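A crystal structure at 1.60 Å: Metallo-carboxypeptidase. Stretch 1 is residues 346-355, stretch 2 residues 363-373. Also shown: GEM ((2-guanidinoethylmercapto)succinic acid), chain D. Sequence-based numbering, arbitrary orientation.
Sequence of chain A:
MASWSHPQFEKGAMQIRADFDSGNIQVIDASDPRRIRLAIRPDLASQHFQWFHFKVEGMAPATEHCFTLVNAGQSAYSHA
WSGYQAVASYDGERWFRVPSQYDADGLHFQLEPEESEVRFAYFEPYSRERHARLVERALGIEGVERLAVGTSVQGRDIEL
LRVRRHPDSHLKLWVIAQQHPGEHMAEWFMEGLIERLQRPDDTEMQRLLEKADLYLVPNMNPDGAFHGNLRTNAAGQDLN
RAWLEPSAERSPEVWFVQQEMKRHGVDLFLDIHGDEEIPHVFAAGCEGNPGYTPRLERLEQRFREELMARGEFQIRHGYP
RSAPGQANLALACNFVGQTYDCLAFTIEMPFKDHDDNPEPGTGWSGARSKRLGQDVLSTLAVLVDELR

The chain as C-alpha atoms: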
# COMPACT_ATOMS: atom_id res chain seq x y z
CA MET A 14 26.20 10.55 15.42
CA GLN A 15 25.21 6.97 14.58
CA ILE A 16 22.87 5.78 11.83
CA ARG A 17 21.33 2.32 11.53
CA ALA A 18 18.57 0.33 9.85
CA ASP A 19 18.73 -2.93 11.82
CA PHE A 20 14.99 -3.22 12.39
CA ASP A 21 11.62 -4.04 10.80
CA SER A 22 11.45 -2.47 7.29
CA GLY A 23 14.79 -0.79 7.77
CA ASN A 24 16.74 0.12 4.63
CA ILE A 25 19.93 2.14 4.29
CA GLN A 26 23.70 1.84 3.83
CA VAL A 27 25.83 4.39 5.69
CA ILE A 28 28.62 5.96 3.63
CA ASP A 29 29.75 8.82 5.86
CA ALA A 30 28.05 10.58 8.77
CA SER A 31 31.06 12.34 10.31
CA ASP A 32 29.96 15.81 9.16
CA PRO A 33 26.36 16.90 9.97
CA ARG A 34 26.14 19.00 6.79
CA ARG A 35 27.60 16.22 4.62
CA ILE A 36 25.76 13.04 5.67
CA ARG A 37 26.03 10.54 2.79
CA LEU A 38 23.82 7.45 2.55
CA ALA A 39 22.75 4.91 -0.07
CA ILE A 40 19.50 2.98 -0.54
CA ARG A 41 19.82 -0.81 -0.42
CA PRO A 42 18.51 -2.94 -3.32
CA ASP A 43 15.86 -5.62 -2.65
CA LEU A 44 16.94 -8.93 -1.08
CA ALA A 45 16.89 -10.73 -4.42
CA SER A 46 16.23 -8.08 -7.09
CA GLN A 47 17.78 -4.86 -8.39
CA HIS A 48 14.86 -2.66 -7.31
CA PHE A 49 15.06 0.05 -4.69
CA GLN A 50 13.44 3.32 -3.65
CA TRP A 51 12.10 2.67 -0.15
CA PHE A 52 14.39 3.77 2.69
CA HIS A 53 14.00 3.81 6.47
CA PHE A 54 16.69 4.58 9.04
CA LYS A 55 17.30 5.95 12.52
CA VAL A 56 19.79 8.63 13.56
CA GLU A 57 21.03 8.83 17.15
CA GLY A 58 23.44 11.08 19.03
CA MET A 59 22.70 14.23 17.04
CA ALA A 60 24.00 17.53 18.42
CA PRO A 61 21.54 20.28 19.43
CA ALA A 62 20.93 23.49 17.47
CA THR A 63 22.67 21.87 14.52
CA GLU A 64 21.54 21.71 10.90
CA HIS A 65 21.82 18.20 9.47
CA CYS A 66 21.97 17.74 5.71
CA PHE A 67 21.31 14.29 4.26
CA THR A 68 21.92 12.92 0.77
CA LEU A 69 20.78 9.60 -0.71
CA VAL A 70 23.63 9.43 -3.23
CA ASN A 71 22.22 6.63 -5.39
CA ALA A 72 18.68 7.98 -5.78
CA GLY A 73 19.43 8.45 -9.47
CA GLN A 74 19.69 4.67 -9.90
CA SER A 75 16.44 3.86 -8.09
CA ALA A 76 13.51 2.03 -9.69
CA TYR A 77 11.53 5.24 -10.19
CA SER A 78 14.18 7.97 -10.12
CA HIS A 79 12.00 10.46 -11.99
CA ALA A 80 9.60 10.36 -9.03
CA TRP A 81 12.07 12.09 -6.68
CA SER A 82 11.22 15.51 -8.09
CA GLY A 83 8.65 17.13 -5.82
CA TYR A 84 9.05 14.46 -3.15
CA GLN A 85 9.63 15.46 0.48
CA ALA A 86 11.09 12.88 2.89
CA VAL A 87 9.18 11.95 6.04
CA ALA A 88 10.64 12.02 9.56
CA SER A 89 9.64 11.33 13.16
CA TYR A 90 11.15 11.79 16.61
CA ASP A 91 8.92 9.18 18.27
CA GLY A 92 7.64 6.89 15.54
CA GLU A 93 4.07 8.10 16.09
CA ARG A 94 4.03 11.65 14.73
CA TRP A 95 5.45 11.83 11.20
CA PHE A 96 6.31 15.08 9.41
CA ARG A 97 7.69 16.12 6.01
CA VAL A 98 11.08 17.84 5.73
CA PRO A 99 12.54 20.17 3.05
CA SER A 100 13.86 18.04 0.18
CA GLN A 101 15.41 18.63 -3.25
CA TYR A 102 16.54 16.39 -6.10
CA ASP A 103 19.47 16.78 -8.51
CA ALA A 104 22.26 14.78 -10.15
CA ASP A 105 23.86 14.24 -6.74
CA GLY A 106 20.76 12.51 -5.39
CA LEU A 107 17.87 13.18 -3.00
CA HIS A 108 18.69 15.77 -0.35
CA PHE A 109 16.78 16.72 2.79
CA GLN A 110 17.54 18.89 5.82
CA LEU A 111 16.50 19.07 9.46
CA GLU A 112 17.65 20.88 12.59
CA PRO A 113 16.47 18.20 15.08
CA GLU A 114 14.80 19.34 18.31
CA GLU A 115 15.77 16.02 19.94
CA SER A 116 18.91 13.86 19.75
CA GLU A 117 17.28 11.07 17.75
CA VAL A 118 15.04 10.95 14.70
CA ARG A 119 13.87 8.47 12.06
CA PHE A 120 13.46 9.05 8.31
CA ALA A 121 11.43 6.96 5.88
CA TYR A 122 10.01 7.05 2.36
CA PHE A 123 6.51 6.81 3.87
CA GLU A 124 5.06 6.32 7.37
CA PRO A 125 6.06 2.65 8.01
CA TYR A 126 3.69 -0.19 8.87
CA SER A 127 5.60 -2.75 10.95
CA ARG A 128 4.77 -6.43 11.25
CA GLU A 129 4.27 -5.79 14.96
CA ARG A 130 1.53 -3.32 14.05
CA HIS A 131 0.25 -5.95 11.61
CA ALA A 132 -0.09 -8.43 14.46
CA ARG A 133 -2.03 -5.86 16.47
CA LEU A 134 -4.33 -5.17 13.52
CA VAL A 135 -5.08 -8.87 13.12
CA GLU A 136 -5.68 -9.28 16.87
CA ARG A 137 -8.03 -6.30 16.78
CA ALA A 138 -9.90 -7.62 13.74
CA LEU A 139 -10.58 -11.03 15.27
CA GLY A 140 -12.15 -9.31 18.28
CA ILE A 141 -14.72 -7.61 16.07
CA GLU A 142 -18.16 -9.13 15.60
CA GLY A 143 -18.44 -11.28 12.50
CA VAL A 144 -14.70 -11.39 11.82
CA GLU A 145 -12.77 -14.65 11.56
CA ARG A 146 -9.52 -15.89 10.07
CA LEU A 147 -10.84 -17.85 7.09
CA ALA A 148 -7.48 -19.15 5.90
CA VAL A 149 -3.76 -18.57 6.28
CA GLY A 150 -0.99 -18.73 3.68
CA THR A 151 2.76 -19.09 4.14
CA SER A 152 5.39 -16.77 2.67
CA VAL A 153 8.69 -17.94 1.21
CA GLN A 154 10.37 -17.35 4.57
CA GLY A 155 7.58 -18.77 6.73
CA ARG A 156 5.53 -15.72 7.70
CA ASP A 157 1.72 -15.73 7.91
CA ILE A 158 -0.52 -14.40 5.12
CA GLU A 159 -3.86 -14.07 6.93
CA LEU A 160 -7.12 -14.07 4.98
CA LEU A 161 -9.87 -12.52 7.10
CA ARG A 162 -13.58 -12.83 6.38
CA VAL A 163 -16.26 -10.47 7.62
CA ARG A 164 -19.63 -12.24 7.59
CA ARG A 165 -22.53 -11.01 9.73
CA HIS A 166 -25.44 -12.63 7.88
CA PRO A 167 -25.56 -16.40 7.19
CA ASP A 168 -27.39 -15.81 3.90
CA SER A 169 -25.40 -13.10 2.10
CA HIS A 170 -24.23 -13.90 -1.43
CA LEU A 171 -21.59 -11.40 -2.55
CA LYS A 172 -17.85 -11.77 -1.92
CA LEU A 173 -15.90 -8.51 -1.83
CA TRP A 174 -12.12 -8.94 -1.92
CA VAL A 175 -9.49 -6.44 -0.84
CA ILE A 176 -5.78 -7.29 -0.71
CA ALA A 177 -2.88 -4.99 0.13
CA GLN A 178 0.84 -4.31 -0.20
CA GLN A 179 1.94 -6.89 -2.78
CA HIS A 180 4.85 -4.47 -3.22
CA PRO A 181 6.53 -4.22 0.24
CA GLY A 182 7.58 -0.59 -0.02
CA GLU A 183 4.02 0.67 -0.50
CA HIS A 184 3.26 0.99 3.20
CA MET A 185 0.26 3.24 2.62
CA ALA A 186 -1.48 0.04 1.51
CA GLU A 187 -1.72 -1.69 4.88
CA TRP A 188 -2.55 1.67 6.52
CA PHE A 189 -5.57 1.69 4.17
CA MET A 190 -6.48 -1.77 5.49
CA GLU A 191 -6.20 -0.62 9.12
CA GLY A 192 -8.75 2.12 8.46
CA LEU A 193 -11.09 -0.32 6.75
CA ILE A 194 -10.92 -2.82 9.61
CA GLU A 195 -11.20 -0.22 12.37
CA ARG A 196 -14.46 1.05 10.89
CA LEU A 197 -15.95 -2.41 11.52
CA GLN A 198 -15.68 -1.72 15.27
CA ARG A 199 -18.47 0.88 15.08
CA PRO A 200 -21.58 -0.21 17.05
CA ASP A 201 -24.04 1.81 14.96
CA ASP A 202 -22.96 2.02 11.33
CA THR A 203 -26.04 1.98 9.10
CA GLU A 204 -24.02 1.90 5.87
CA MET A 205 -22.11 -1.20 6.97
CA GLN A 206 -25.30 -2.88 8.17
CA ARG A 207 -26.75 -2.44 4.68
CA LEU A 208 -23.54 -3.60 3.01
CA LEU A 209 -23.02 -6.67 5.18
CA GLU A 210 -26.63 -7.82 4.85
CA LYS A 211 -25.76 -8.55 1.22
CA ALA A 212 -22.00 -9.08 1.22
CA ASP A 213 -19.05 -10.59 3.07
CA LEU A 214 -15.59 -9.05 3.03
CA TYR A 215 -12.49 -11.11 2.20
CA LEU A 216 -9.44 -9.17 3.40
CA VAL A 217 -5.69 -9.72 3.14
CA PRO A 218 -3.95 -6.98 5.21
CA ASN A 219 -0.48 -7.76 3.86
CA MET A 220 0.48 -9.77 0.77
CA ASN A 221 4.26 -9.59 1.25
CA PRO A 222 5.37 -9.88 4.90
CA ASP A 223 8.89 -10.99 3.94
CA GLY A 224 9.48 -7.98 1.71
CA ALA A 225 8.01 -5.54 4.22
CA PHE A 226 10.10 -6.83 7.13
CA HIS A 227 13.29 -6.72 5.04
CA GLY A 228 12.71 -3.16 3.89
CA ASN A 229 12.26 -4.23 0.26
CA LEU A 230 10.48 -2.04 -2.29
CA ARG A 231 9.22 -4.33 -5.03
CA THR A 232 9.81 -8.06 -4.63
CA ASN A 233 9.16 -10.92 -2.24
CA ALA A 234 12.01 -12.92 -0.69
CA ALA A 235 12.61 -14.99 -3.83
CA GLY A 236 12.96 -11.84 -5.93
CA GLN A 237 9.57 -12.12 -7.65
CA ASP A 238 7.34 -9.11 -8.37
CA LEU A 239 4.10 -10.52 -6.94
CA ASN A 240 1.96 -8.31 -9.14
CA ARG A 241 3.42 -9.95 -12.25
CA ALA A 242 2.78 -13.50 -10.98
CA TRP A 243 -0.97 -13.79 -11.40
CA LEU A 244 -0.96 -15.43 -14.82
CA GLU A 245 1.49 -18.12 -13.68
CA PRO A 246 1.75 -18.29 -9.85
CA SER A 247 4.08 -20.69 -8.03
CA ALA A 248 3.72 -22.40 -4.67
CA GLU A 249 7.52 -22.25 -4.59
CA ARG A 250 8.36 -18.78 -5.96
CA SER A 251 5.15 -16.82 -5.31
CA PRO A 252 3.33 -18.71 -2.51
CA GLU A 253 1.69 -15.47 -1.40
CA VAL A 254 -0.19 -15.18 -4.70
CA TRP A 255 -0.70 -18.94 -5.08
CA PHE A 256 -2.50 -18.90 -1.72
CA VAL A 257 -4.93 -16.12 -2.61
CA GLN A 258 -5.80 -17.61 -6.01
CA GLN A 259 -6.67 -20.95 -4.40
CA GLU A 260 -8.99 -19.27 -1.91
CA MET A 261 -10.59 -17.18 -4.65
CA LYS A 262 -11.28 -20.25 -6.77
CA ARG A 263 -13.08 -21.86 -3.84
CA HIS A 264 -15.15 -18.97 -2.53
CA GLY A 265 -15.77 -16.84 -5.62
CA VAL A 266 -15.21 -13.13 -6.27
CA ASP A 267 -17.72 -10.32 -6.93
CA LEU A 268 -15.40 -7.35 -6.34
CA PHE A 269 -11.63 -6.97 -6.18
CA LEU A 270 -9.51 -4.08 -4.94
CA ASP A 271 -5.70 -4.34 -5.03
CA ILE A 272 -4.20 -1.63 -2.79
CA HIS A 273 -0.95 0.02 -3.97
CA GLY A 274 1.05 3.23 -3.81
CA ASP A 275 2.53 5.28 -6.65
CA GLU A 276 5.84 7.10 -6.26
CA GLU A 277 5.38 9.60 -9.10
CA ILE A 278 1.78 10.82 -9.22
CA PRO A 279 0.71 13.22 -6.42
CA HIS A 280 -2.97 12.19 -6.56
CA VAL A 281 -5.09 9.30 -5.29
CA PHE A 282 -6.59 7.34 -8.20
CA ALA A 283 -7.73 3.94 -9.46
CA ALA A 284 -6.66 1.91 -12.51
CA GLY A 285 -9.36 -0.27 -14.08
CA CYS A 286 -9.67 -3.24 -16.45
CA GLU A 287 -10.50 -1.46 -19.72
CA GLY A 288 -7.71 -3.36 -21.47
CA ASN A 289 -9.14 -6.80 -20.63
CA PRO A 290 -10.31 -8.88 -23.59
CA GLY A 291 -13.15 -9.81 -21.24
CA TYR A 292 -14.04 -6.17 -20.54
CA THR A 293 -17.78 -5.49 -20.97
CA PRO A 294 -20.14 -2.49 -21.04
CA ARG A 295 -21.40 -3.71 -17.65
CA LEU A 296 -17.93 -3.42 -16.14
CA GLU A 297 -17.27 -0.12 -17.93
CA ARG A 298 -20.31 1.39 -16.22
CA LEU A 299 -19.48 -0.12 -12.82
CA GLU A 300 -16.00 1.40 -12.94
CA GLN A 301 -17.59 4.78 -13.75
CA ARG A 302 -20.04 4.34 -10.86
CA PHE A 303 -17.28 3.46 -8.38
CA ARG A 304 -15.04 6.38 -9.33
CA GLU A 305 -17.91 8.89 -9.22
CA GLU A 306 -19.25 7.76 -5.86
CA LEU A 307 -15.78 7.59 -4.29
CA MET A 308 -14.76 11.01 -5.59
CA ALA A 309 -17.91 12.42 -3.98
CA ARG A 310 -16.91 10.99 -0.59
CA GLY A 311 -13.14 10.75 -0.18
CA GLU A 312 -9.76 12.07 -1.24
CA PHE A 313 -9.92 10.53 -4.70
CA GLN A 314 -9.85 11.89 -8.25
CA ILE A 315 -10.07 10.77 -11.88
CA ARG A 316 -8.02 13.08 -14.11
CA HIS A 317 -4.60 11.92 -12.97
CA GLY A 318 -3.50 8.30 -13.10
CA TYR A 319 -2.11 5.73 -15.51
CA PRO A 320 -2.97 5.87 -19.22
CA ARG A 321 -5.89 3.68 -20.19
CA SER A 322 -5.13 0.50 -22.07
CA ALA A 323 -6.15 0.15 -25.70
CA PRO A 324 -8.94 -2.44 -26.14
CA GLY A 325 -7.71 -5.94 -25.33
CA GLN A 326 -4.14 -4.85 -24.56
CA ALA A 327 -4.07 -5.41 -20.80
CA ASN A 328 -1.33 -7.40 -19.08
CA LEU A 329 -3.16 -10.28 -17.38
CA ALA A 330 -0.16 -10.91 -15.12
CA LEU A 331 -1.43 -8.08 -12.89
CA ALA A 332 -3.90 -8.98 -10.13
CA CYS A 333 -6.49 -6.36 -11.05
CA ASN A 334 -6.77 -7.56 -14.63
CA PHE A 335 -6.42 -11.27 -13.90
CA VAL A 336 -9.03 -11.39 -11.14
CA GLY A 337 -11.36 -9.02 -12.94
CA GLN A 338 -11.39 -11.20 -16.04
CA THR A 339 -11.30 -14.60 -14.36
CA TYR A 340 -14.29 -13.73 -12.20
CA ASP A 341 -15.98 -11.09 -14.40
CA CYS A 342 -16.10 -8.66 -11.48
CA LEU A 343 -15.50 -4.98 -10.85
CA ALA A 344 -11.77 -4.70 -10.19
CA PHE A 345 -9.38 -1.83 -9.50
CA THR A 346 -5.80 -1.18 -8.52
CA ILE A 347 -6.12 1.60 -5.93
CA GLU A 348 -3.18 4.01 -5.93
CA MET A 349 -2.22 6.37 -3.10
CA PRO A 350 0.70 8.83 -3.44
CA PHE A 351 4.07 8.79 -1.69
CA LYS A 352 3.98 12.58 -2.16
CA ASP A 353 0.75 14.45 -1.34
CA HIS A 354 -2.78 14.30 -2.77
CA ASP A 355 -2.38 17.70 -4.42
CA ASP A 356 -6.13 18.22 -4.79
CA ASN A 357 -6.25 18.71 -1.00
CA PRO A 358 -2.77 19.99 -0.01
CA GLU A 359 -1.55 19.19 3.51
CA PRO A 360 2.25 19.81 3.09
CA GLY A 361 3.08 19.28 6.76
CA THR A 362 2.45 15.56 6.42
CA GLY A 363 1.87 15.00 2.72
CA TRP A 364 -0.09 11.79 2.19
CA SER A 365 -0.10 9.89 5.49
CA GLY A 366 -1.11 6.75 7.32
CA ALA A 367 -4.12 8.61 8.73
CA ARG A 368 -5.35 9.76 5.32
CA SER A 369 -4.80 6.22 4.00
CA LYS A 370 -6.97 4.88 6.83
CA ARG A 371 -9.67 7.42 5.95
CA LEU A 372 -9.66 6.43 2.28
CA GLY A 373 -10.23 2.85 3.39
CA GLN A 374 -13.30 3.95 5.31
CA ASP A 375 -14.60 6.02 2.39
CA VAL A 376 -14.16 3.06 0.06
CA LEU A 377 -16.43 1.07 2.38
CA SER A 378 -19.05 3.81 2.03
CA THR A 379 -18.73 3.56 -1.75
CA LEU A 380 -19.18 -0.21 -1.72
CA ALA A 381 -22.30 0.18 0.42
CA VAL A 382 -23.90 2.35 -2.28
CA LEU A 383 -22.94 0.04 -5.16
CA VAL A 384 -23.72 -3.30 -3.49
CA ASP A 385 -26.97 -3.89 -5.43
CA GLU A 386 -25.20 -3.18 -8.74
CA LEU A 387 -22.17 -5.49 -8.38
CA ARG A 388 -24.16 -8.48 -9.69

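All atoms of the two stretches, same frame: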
# COMPACT_ATOMS: atom_id res chain seq x y z
N THR A 346 -7.07 -1.25 -9.21
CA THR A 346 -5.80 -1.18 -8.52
C THR A 346 -5.97 0.21 -7.91
O THR A 346 -6.17 1.17 -8.65
CB THR A 346 -4.60 -1.14 -9.49
OG1 THR A 346 -4.50 -2.39 -10.18
CG2 THR A 346 -3.32 -0.88 -8.72
N ILE A 347 -5.97 0.30 -6.59
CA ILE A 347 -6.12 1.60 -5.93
C ILE A 347 -4.71 2.14 -5.69
O ILE A 347 -3.85 1.43 -5.17
CB ILE A 347 -6.87 1.48 -4.57
CG1 ILE A 347 -8.29 0.95 -4.80
CG2 ILE A 347 -6.92 2.83 -3.88
CD1 ILE A 347 -9.16 1.85 -5.66
N GLU A 348 -4.49 3.39 -6.06
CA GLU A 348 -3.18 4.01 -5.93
C GLU A 348 -3.15 5.27 -5.07
O GLU A 348 -3.81 6.25 -5.39
CB GLU A 348 -2.63 4.35 -7.31
CG GLU A 348 -2.41 3.17 -8.24
CD GLU A 348 -1.20 2.34 -7.87
OE1 GLU A 348 -0.37 2.81 -7.06
OE2 GLU A 348 -1.06 1.22 -8.41
N MET A 349 -2.39 5.22 -3.99
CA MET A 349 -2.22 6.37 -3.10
C MET A 349 -0.80 6.89 -3.32
O MET A 349 0.12 6.11 -3.56
CB MET A 349 -2.43 5.96 -1.64
CG MET A 349 -3.88 5.63 -1.29
SD MET A 349 -3.99 4.87 0.34
CE MET A 349 -3.58 3.15 -0.09
N PRO A 350 -0.61 8.21 -3.23
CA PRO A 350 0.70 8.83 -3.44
C PRO A 350 1.71 8.80 -2.30
O PRO A 350 1.35 8.84 -1.13
CB PRO A 350 0.33 10.26 -3.80
CG PRO A 350 -0.82 10.52 -2.87
CD PRO A 350 -1.65 9.24 -3.00
N PHE A 351 2.99 8.72 -2.67
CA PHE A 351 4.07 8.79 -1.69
C PHE A 351 4.31 10.27 -1.39
O PHE A 351 4.91 10.61 -0.38
CB PHE A 351 5.38 8.19 -2.24
CG PHE A 351 5.47 6.71 -2.10
CD1 PHE A 351 4.94 5.86 -3.07
CD2 PHE A 351 6.08 6.15 -0.98
CE1 PHE A 351 5.02 4.48 -2.92
CE2 PHE A 351 6.17 4.76 -0.83
CZ PHE A 351 5.63 3.93 -1.80
N LYS A 352 3.84 11.12 -2.30
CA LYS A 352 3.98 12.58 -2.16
C LYS A 352 2.75 13.07 -1.39
O LYS A 352 2.52 12.64 -0.26
CB LYS A 352 4.06 13.23 -3.56
CG LYS A 352 5.32 12.84 -4.34
CD LYS A 352 5.28 13.35 -5.77
CE LYS A 352 6.55 12.97 -6.53
NZ LYS A 352 6.51 13.46 -7.94
N ASP A 353 1.96 13.96 -1.99
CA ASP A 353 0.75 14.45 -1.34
C ASP A 353 -0.38 14.23 -2.34
O ASP A 353 -0.13 13.88 -3.49
CB ASP A 353 0.88 15.96 -1.05
CG ASP A 353 -0.12 16.47 0.00
OD1 ASP A 353 -1.04 15.74 0.41
OD2 ASP A 353 0.03 17.64 0.43
N HIS A 354 -1.62 14.39 -1.89
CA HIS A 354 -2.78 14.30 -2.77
C HIS A 354 -2.97 15.78 -3.03
O HIS A 354 -3.64 16.47 -2.27
CB HIS A 354 -3.98 13.71 -2.02
CG HIS A 354 -5.22 13.61 -2.86
ND1 HIS A 354 -6.39 14.26 -2.53
CD2 HIS A 354 -5.48 12.92 -4.00
CE1 HIS A 354 -7.32 13.97 -3.42
NE2 HIS A 354 -6.79 13.17 -4.32
N ASP A 355 -2.35 16.27 -4.10
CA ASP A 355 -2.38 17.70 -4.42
C ASP A 355 -3.74 18.38 -4.52
O ASP A 355 -3.82 19.60 -4.41
CB ASP A 355 -1.56 17.96 -5.68
CG ASP A 355 -0.07 17.92 -5.41
OD1 ASP A 355 0.32 17.70 -4.24
OD2 ASP A 355 0.73 18.13 -6.36
N GLY A 363 1.98 15.61 4.04
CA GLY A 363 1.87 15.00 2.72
C GLY A 363 0.85 13.89 2.90
O GLY A 363 0.05 13.93 3.84
N TRP A 364 0.84 12.90 2.01
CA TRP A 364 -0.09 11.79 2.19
C TRP A 364 0.44 11.04 3.41
O TRP A 364 1.66 10.93 3.59
CB TRP A 364 -0.13 10.88 0.95
CG TRP A 364 -1.26 9.88 1.00
CD1 TRP A 364 -1.14 8.53 1.16
CD2 TRP A 364 -2.66 10.16 0.94
NE1 TRP A 364 -2.39 7.96 1.21
CE2 TRP A 364 -3.34 8.93 1.07
CE3 TRP A 364 -3.41 11.34 0.78
CZ2 TRP A 364 -4.74 8.84 1.05
CZ3 TRP A 364 -4.81 11.25 0.76
CH2 TRP A 364 -5.46 10.00 0.90
N SER A 365 -0.47 10.54 4.23
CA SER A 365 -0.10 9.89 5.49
C SER A 365 -0.85 8.60 5.80
O SER A 365 -1.77 8.21 5.10
CB SER A 365 -0.40 10.86 6.62
OG SER A 365 -1.80 11.10 6.65
N GLY A 366 -0.44 7.97 6.90
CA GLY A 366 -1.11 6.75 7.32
C GLY A 366 -2.55 7.08 7.67
O GLY A 366 -3.46 6.32 7.34
N ALA A 367 -2.77 8.21 8.33
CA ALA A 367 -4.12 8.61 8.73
C ALA A 367 -5.04 8.85 7.54
O ALA A 367 -6.21 8.44 7.56
CB ALA A 367 -4.06 9.86 9.60
N ARG A 368 -4.53 9.51 6.50
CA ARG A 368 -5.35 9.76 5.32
C ARG A 368 -5.60 8.46 4.56
O ARG A 368 -6.64 8.30 3.93
CB ARG A 368 -4.68 10.82 4.43
CG ARG A 368 -4.66 12.20 5.09
CD ARG A 368 -3.79 13.19 4.34
NE ARG A 368 -4.45 13.77 3.18
CZ ARG A 368 -3.85 14.62 2.35
NH1 ARG A 368 -2.60 14.98 2.56
NH2 ARG A 368 -4.52 15.12 1.31
N SER A 369 -4.66 7.52 4.65
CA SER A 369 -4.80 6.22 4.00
C SER A 369 -5.93 5.47 4.70
O SER A 369 -6.78 4.85 4.05
CB SER A 369 -3.50 5.43 4.10
OG SER A 369 -2.45 6.10 3.42
N LYS A 370 -5.94 5.53 6.03
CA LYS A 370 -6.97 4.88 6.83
C LYS A 370 -8.34 5.44 6.46
O LYS A 370 -9.31 4.71 6.33
CB LYS A 370 -6.71 5.11 8.33
CG LYS A 370 -5.51 4.35 8.87
CD LYS A 370 -5.27 4.61 10.35
CE LYS A 370 -6.41 4.12 11.21
NZ LYS A 370 -6.06 4.24 12.65
N ARG A 371 -8.41 6.76 6.29
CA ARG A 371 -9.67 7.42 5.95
C ARG A 371 -10.17 6.98 4.58
O ARG A 371 -11.37 6.77 4.39
CB ARG A 371 -9.49 8.95 5.98
CG ARG A 371 -10.80 9.71 6.20
CD ARG A 371 -11.08 10.72 5.09
NE ARG A 371 -10.00 11.68 4.88
CZ ARG A 371 -9.58 12.57 5.78
NH1 ARG A 371 -10.14 12.63 6.98
NH2 ARG A 371 -8.58 13.40 5.47
N LEU A 372 -9.26 6.85 3.62
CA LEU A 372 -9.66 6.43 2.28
C LEU A 372 -10.26 5.03 2.36
O LEU A 372 -11.22 4.71 1.66
CB LEU A 372 -8.46 6.43 1.33
CG LEU A 372 -8.76 6.06 -0.13
CD1 LEU A 372 -9.63 7.13 -0.78
CD2 LEU A 372 -7.45 5.92 -0.89
N GLY A 373 -9.70 4.19 3.24
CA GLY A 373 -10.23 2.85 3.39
C GLY A 373 -11.67 2.90 3.87
O GLY A 373 -12.52 2.13 3.42
C8 GEM D . 1.10 -1.26 -10.74
S7 GEM D . -0.40 -1.86 -9.88
C6 GEM D . -1.65 -1.65 -11.20
C5 GEM D . -1.35 -0.51 -12.18
N3 GEM D . -0.22 -0.86 -13.05
C1 GEM D . -0.43 -1.02 -14.36
N4 GEM D . -1.65 -0.87 -14.85
N2 GEM D . 0.58 -1.34 -15.16
C9 GEM D . 2.19 -2.34 -10.79
O14 GEM D . 1.90 -3.47 -10.35
O15 GEM D . 3.29 -1.99 -11.26
C10 GEM D . 1.63 0.02 -10.09
C11 GEM D . 2.05 -0.21 -8.63
O12 GEM D . 1.58 0.56 -7.77
O13 GEM D . 2.85 -1.15 -8.42

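The contact between residues 346-355 and 363-373 is anchored by a salt bridge, Asp 353 OD1 to Arg 368 NH1 at 2.8 Å, with the carboxylate oxygen lying at the edge of the guanidinium, near its plane, where the N-H groups point. The CA-to-CB bond of Asp 353 runs sideways, but with chi1 at -162° (t) the carboxylate comes nearer to the second stretch. OD1 also accepts from the backbone within its own stretch, His 354 N to Asp 353 OD1 at 2.7 Å, so one oxygen accepts from both the backbone N of His 354 and the arginine. Arg 368 NH1 makes a further, weak hydrogen bond to Gly 363 O at 3.1 Å, tying the helix back to the segment that leads into it.

Beside the salt bridge the two backbones meet directly: Trp 364 N donates to Lys 352 O at 2.8 Å, nearly linear at 170°. Here the chains are close, with Asp 353 CA and Gly 363 CA 4.2 Å apart. Gly 363 has a positive phi of 62°, which by itself favours glycine, and an ideal CB there would lie a tight 3.1 Å from Lys 352 O.

Trp 364 supplies the largest covered area of any residue in the contact. Trp 364 NE1 makes two weak hydrogen bonds, to Met 349 SD at 3.6 Å across the stretches and to Ser 369 OG at 2.9 Å within its own. Ser 369 OG in turn donates to Ser 365 O at 2.8 Å, while Ser 365 OG caps the helix by accepting from Arg 368 N at 3.2 Å. The sulfur of Met 349 thus sits at the edge of the indole, whereas Pro 350 covers a face: Pro 350 CD is 4.1 Å from the centroid of the Trp 364 five-membered ring and only 11° off the normal, a CH-pi contact. The proline ring also packs on the base of the side chain, Pro 350 CG to Trp 364 CB at 3.9 Å. Farther along the indole, His 354 CB approaches Trp 364 CE3 at 3.7 Å, and the two aromatic rings meet obliquely, their planes at 63°.

Apolar packing continues along the helix to Leu 372. Leu 372 CD2 meets Met 349 CG at 3.6 Å and Ile 347 CG2 at 4.3 Å; the CA-to-CB bonds of Ile 347, Met 349 and Leu 372 all point toward the opposing stretch. Between Ile 347 and Met 349 in the strand, the CA-to-CB bond of Glu 348 points away, and Glu 348 OE2 lies 2.8 Å from GEM O12.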